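Local coordinates for class II aldolase/adducin N-terminal domain-containing protein (Thermoplasma acidophilum, PDB 3M4R), which is of unknown function but binds zinc in its N-terminal class II aldolase/adducin domain, part of a longer protein that probably acts as an oxidoreductase, at residues D99-S104 and P111-E116; H120-Y125 and P164-A169. One frame throughout, in Å; residues are numbered along the deposited sequence. Where two conformers were deposited one is given.

How the interactions relate
Both contacts belong to the class II aldolase/adducin N-terminal domain and come one after the other along the chain. Interaction 1 sets the end of helix 94-103 against the loop that leads into helix 117-121. Interaction 2 then sets the turn after helix 117-121 against the start of helix 166-175. Their centres lie about 13 Å apart, and helix 117-121 runs between them. Phe-118 on that helix touches Leu-101 of the first contact and the phenylalanines of the second. The two also meet directly, Glu-116 OE2 lying 4.2 Å from Pro-164 CB. Interaction 1 holds the zinc ligand Glu-116 itself, and in interaction 2 the side chain of Ala-169 lies about 8 Å from that of Glu-116.

Interaction 1: D99-S104 and P111-E116; sequences DYLKKS and PSPSVE. With ZN (zinc ion), chain B.
Pro-113 and Ser-114 form the side of the loop that meets Leu-101 on helix 94-103. Earlier in this segment, the carbonyl of Pro-111 accepts a hydrogen bond from Thr-76 OG1. Pro-113 follows, its CB pointing toward the helix. Pro-113 CG comes to 4.0 Å from Leu-101 CB, so the proline meets the leucine near the root of that side chain. The same ring also rests on Thr-76 and Ile-78 of strand 75-79.

Ser-114 turns its CB away from the helix and offers its backbone instead. Leu-101 CD1 lies 3.9 Å from Ser-114 O, a plain van der Waals approach. CG of Leu-101 stands anti to its carbonyl carbon (chi1 -67°) and CD1 carries the chain on, which brings CD1 to the Ser-114 carbonyl. The CB contact does not depend on this torsion. Thr-117 and Phe-118 pack against the same leucine. Ser-114 OG accepts a hydrogen bond from Glu-116 N at 3.0 Å, with an N-H...O angle of 155°, forming an ST turn.

The CB of Glu-116 points away from the helix. Its chain runs on extended from CG, and its carboxylate grips the zinc ion with both oxygens. Glu-116 OE1 and OE2 each lie 2.3 Å from the zinc ion, a bidentate grip. A water oxygen 2.0 Å from the zinc and the NE2 atoms of His-130, His-132 and His-188 complete the site. OE1 also has a hydrogen bond from Asn-40 ND2.

No hydrogen bond or salt bridge crosses between the two segments. The chemistry is therefore divided: two van der Waals contacts seat the loop on helix 94-103, while the ST turn ties down the backbone N of Glu-116 and the carboxylate binds the metal.

Interaction 2: H120-Y125 and P164-A169; sequences HAFLPY and PGFTLA
Phe-122 reaches from the turn after helix 117-121 to the first turn of helix 166-175. Its CB points toward that helix, and CG lies anti to the carbonyl carbon (chi1 -70°), which carries the ring to helix 166-175. Beyond CG, CD2 comes first to Ala-169. Phe-122 CD2 lies 3.5 Å from Ala-169 O, which sits at the ring edge near the ring plane. The same Phe-122 CD2 is 3.8 Å from Ala-169 CB. Phe-122 CE2 is next, 4.0 Å from Ala-169 CB and 4.2 Å from Phe-166 CE1. At the tip, Phe-122 CZ meets Phe-166 CE1 at 4.1 Å. One edge of the Phe-122 ring thus touches alanine and phenylalanine in turn. The two phenylalanine side chains cross at about a right angle.

Phe-166 comes to the meeting with its CG anti to the backbone N (chi1 -168°). Its end thereby lies nearer Phe-122 than its root does. Phe-118 joins the cluster, meeting Phe-122 with planes at about 40° and Phe-166 edge-to-face. It touches Ala-169 as well. Replacing Phe-122 with an alanine would probably open a gap beside Ala-169 and take away the ring edge that meets Phe-166 CE1.

Gly-165 is the N-cap residue of helix 166-175, and its O accepts the bond from Ala-169 N. The three touching residues are all buried. The arrangement is a small aromatic cluster joining the end of helix 117-121 and the turn after it to helix 166-175 in the core of the class II aldolase/adducin domain, with the side chain of Ala-169 about 10 Å from the zinc ion.

Interaction 1: D99-S104 and P111-E116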
loop_
_atom_site.group_PDB
_atom_site.type_symbol
_atom_site.label_atom_id
_atom_site.label_comp_id
_atom_site.label_asym_id
_atom_site.label_seq_id
_atom_site.Cartn_x
_atom_site.Cartn_y
_atom_site.Cartn_z
ATOM N N ASP A 99 10.127 12.295 -10.594
ATOM C CA ASP A 99 9.732 13.446 -11.386
ATOM C C ASP A 99 8.289 13.319 -11.856
ATOM O O ASP A 99 7.538 14.287 -11.839
ATOM C CB ASP A 99 10.605 13.593 -12.620
ATOM C CG ASP A 99 10.411 14.928 -13.286
ATOM O OD1 ASP A 99 10.486 15.956 -12.574
ATOM O OD2 ASP A 99 10.132 14.938 -14.494
ATOM N N TYR A 100 7.909 12.127 -12.312
ATOM C CA TYR A 100 6.511 11.904 -12.792
ATOM C C TYR A 100 5.509 12.204 -11.709
ATOM O O TYR A 100 4.500 12.909 -11.911
ATOM C CB TYR A 100 6.328 10.485 -13.296
ATOM C CG TYR A 100 5.040 10.208 -14.051
ATOM C CD1 TYR A 100 3.846 10.045 -13.393
ATOM C CD2 TYR A 100 5.038 10.101 -15.449
ATOM C CE1 TYR A 100 2.666 9.757 -14.090
ATOM C CE2 TYR A 100 3.864 9.841 -16.148
ATOM C CZ TYR A 100 2.712 9.679 -15.482
ATOM O OH TYR A 100 1.580 9.437 -16.208
ATOM N N LEU A 101 5.778 11.660 -10.540
ATOM C CA LEU A 101 4.899 11.851 -9.424
ATOM C C LEU A 101 4.778 13.317 -9.007
ATOM O O LEU A 101 3.681 13.753 -8.697
ATOM C CB LEU A 101 5.298 10.959 -8.237
ATOM C CG LEU A 101 5.140 9.456 -8.410
ATOM C CD1 LEU A 101 5.786 8.737 -7.246
ATOM C CD2 LEU A 101 3.633 9.040 -8.556
ATOM N N LYS A 102 5.889 14.062 -9.022
ATOM C CA LYS A 102 5.899 15.461 -8.714
ATOM C C LYS A 102 4.985 16.178 -9.681
ATOM O O LYS A 102 4.218 17.057 -9.263
ATOM C CB LYS A 102 7.350 16.048 -8.770
ATOM C CG LYS A 102 7.474 17.527 -8.371
ATOM C CD LYS A 102 8.997 18.068 -8.415
ATOM C CE LYS A 102 9.128 19.533 -7.783
ATOM N NZ LYS A 102 10.188 20.522 -8.276
ATOM N N LYS A 103 5.035 15.811 -10.959
ATOM C CA LYS A 103 4.232 16.520 -11.986
ATOM C C LYS A 103 2.739 16.127 -11.868
ATOM O O LYS A 103 1.866 16.722 -12.535
ATOM C CB LYS A 103 4.748 16.183 -13.365
ATOM C CG LYS A 103 6.107 16.863 -13.691
ATOM C CD LYS A 103 6.746 16.367 -15.037
ATOM C CE LYS A 103 8.100 17.038 -15.265
ATOM N NZ LYS A 103 8.645 16.580 -16.554
ATOM N N SER A 104 2.478 15.120 -11.053
ATOM C CA SER A 104 1.117 14.554 -10.863
ATOM C C SER A 104 0.481 14.988 -9.533
ATOM O O SER A 104 -0.643 14.601 -9.207
ATOM C CB SER A 104 1.154 13.031 -10.943
ATOM O OG SER A 104 1.761 12.602 -12.158
ATOM N N PRO A 111 4.356 17.621 0.939
ATOM C CA PRO A 111 5.560 16.782 0.991
ATOM C C PRO A 111 5.575 15.713 -0.121
ATOM O O PRO A 111 4.524 15.266 -0.576
ATOM C CB PRO A 111 5.504 16.157 2.389
ATOM C CG PRO A 111 4.518 17.038 3.190
ATOM C CD PRO A 111 3.518 17.449 2.146
ATOM N N SER A 112 6.775 15.352 -0.578
ATOM C CA SER A 112 6.924 14.340 -1.641
ATOM C C SER A 112 6.176 13.044 -1.311
ATOM O O SER A 112 6.222 12.570 -0.196
ATOM C CB SER A 112 8.394 14.031 -1.883
ATOM O OG SER A 112 9.068 15.153 -2.419
ATOM N N PRO A 113 5.485 12.468 -2.300
ATOM C CA PRO A 113 4.754 11.242 -2.095
ATOM C C PRO A 113 5.714 10.044 -2.014
ATOM O O PRO A 113 6.840 10.091 -2.530
ATOM C CB PRO A 113 3.852 11.148 -3.348
ATOM C CG PRO A 113 4.654 11.828 -4.404
ATOM C CD PRO A 113 5.364 12.955 -3.702
ATOM N N SER A 114 5.272 9.010 -1.308
ATOM C CA SER A 114 5.986 7.727 -1.234
ATOM C C SER A 114 6.564 7.329 -2.587
ATOM O O SER A 114 5.862 7.395 -3.595
ATOM C CB SER A 114 5.016 6.608 -0.801
ATOM O OG SER A 114 5.674 5.328 -0.773
ATOM N N VAL A 115 7.827 6.919 -2.597
ATOM C CA VAL A 115 8.445 6.283 -3.797
ATOM C C VAL A 115 7.711 4.996 -4.260
ATOM O O VAL A 115 7.887 4.542 -5.413
ATOM C CB VAL A 115 9.998 6.045 -3.635
ATOM C CG1 VAL A 115 10.712 7.369 -3.377
ATOM C CG2 VAL A 115 10.337 5.027 -2.493
ATOM N N GLU A 116 6.824 4.450 -3.416
ATOM C CA GLU A 116 6.018 3.273 -3.788
ATOM C C GLU A 116 4.621 3.594 -4.224
ATOM O O GLU A 116 3.765 2.697 -4.256
ATOM C CB GLU A 116 5.972 2.281 -2.590
ATOM C CG GLU A 116 7.383 2.015 -2.116
ATOM C CD GLU A 116 7.575 0.709 -1.390
ATOM O OE1 GLU A 116 7.533 0.763 -0.120
ATOM O OE2 GLU A 116 7.815 -0.341 -2.072
HETATM ZN ZN ZN B . 7.995 -1.459 -0.052
HETATM O O HOH W 1 9.921 -0.901 -0.311
#

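Interaction 2: H120-Y125 and P164-A169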
loop_
_atom_site.group_PDB
_atom_site.type_symbol
_atom_site.label_atom_id
_atom_site.label_comp_id
_atom_site.label_asym_id
_atom_site.label_seq_id
_atom_site.Cartn_x
_atom_site.Cartn_y
_atom_site.Cartn_z
ATOM N N HIS A 120 0.165 1.529 -5.172
ATOM C CA HIS A 120 -1.151 1.960 -4.713
ATOM C C HIS A 120 -2.081 2.334 -5.877
ATOM O O HIS A 120 -3.299 1.952 -5.931
ATOM C CB HIS A 120 -0.944 3.133 -3.776
ATOM C CG HIS A 120 -0.237 2.740 -2.509
ATOM N ND1 HIS A 120 -0.931 2.423 -1.355
ATOM C CD2 HIS A 120 1.079 2.587 -2.218
ATOM C CE1 HIS A 120 -0.059 2.084 -0.411
ATOM N NE2 HIS A 120 1.167 2.176 -0.901
ATOM N N ALA A 121 -1.527 3.120 -6.782
ATOM C CA ALA A 121 -2.324 3.661 -7.909
ATOM C C ALA A 121 -2.825 2.547 -8.790
ATOM O O ALA A 121 -3.941 2.612 -9.286
ATOM C CB ALA A 121 -1.488 4.694 -8.771
ATOM N N PHE A 122 -1.997 1.521 -8.965
ATOM C CA PHE A 122 -2.251 0.448 -9.911
ATOM C C PHE A 122 -3.095 -0.714 -9.345
ATOM O O PHE A 122 -3.371 -1.636 -10.076
ATOM C CB PHE A 122 -0.957 -0.150 -10.427
ATOM C CG PHE A 122 -0.162 0.744 -11.348
ATOM C CD1 PHE A 122 -0.704 1.869 -11.939
ATOM C CD2 PHE A 122 1.137 0.403 -11.658
ATOM C CE1 PHE A 122 0.063 2.634 -12.799
ATOM C CE2 PHE A 122 1.907 1.147 -12.515
ATOM C CZ PHE A 122 1.377 2.270 -13.082
ATOM N N LEU A 123 -3.528 -0.637 -8.103
ATOM C CA LEU A 123 -4.458 -1.636 -7.552
ATOM C C LEU A 123 -5.832 -0.991 -7.415
ATOM O O LEU A 123 -5.975 0.076 -6.773
ATOM C CB LEU A 123 -3.956 -2.108 -6.199
ATOM C CG LEU A 123 -2.763 -3.068 -6.258
ATOM C CD1 LEU A 123 -2.189 -3.305 -4.832
ATOM C CD2 LEU A 123 -3.188 -4.348 -6.911
ATOM N N PRO A 124 -6.864 -1.611 -8.033
ATOM C CA PRO A 124 -8.132 -0.928 -8.160
ATOM C C PRO A 124 -9.056 -1.203 -6.992
ATOM O O PRO A 124 -10.187 -1.742 -7.192
ATOM C CB PRO A 124 -8.718 -1.557 -9.441
ATOM C CG PRO A 124 -8.246 -2.947 -9.389
ATOM C CD PRO A 124 -6.819 -2.816 -8.878
ATOM N N TYR A 125 -8.571 -0.886 -5.805
ATOM C CA TYR A 125 -9.349 -0.881 -4.597
ATOM C C TYR A 125 -9.164 0.482 -3.940
ATOM O O TYR A 125 -8.104 1.142 -4.068
ATOM C CB TYR A 125 -8.879 -1.989 -3.643
ATOM C CG TYR A 125 -9.651 -3.321 -3.679
ATOM C CD1 TYR A 125 -10.962 -3.398 -3.210
ATOM C CD2 TYR A 125 -9.038 -4.505 -4.111
ATOM C CE1 TYR A 125 -11.697 -4.609 -3.224
ATOM C CE2 TYR A 125 -9.730 -5.746 -4.096
ATOM C CZ TYR A 125 -11.078 -5.790 -3.660
ATOM O OH TYR A 125 -11.808 -6.984 -3.638
ATOM N N PRO A 164 12.307 -2.797 -5.492
ATOM C CA PRO A 164 11.266 -1.770 -5.403
ATOM C C PRO A 164 11.419 -0.753 -6.507
ATOM O O PRO A 164 12.521 -0.324 -6.768
ATOM C CB PRO A 164 11.498 -1.158 -4.022
ATOM C CG PRO A 164 12.067 -2.321 -3.226
ATOM C CD PRO A 164 13.014 -2.945 -4.204
ATOM N N GLY A 165 10.311 -0.432 -7.176
ATOM C CA GLY A 165 10.307 0.530 -8.257
ATOM C C GLY A 165 9.177 0.287 -9.228
ATOM O O GLY A 165 8.182 -0.368 -8.921
ATOM N N PHE A 166 9.339 0.821 -10.420
ATOM C CA PHE A 166 8.284 0.855 -11.408
ATOM C C PHE A 166 7.946 -0.512 -12.009
ATOM O O PHE A 166 6.756 -0.876 -12.138
ATOM C CB PHE A 166 8.621 1.899 -12.493
ATOM C CG PHE A 166 7.463 2.211 -13.389
ATOM C CD1 PHE A 166 6.405 2.942 -12.928
ATOM C CD2 PHE A 166 7.396 1.693 -14.671
ATOM C CE1 PHE A 166 5.316 3.197 -13.767
ATOM C CE2 PHE A 166 6.313 1.947 -15.485
ATOM C CZ PHE A 166 5.285 2.691 -15.031
ATOM N N THR A 167 8.945 -1.307 -12.330
ATOM C CA THR A 167 8.672 -2.694 -12.773
ATOM C C THR A 167 7.881 -3.510 -11.747
ATOM O O THR A 167 6.946 -4.249 -12.121
ATOM C CB THR A 167 9.942 -3.406 -13.233
ATOM O OG1 THR A 167 10.555 -2.586 -14.230
ATOM C CG2 THR A 167 9.615 -4.776 -13.890
ATOM N N LEU A 168 8.185 -3.331 -10.460
ATOM C CA LEU A 168 7.470 -4.032 -9.433
ATOM C C LEU A 168 6.005 -3.642 -9.529
ATOM O O LEU A 168 5.145 -4.523 -9.571
ATOM C CB LEU A 168 8.059 -3.719 -8.044
ATOM C CG LEU A 168 7.197 -4.196 -6.871
ATOM C CD1 LEU A 168 7.083 -5.736 -6.941
ATOM C CD2 LEU A 168 7.771 -3.735 -5.487
ATOM N N ALA A 169 5.723 -2.322 -9.649
ATOM C CA ALA A 169 4.362 -1.851 -9.687
ATOM C C ALA A 169 3.601 -2.395 -10.868
ATOM O O ALA A 169 2.442 -2.758 -10.716
ATOM C CB ALA A 169 4.272 -0.268 -9.616
#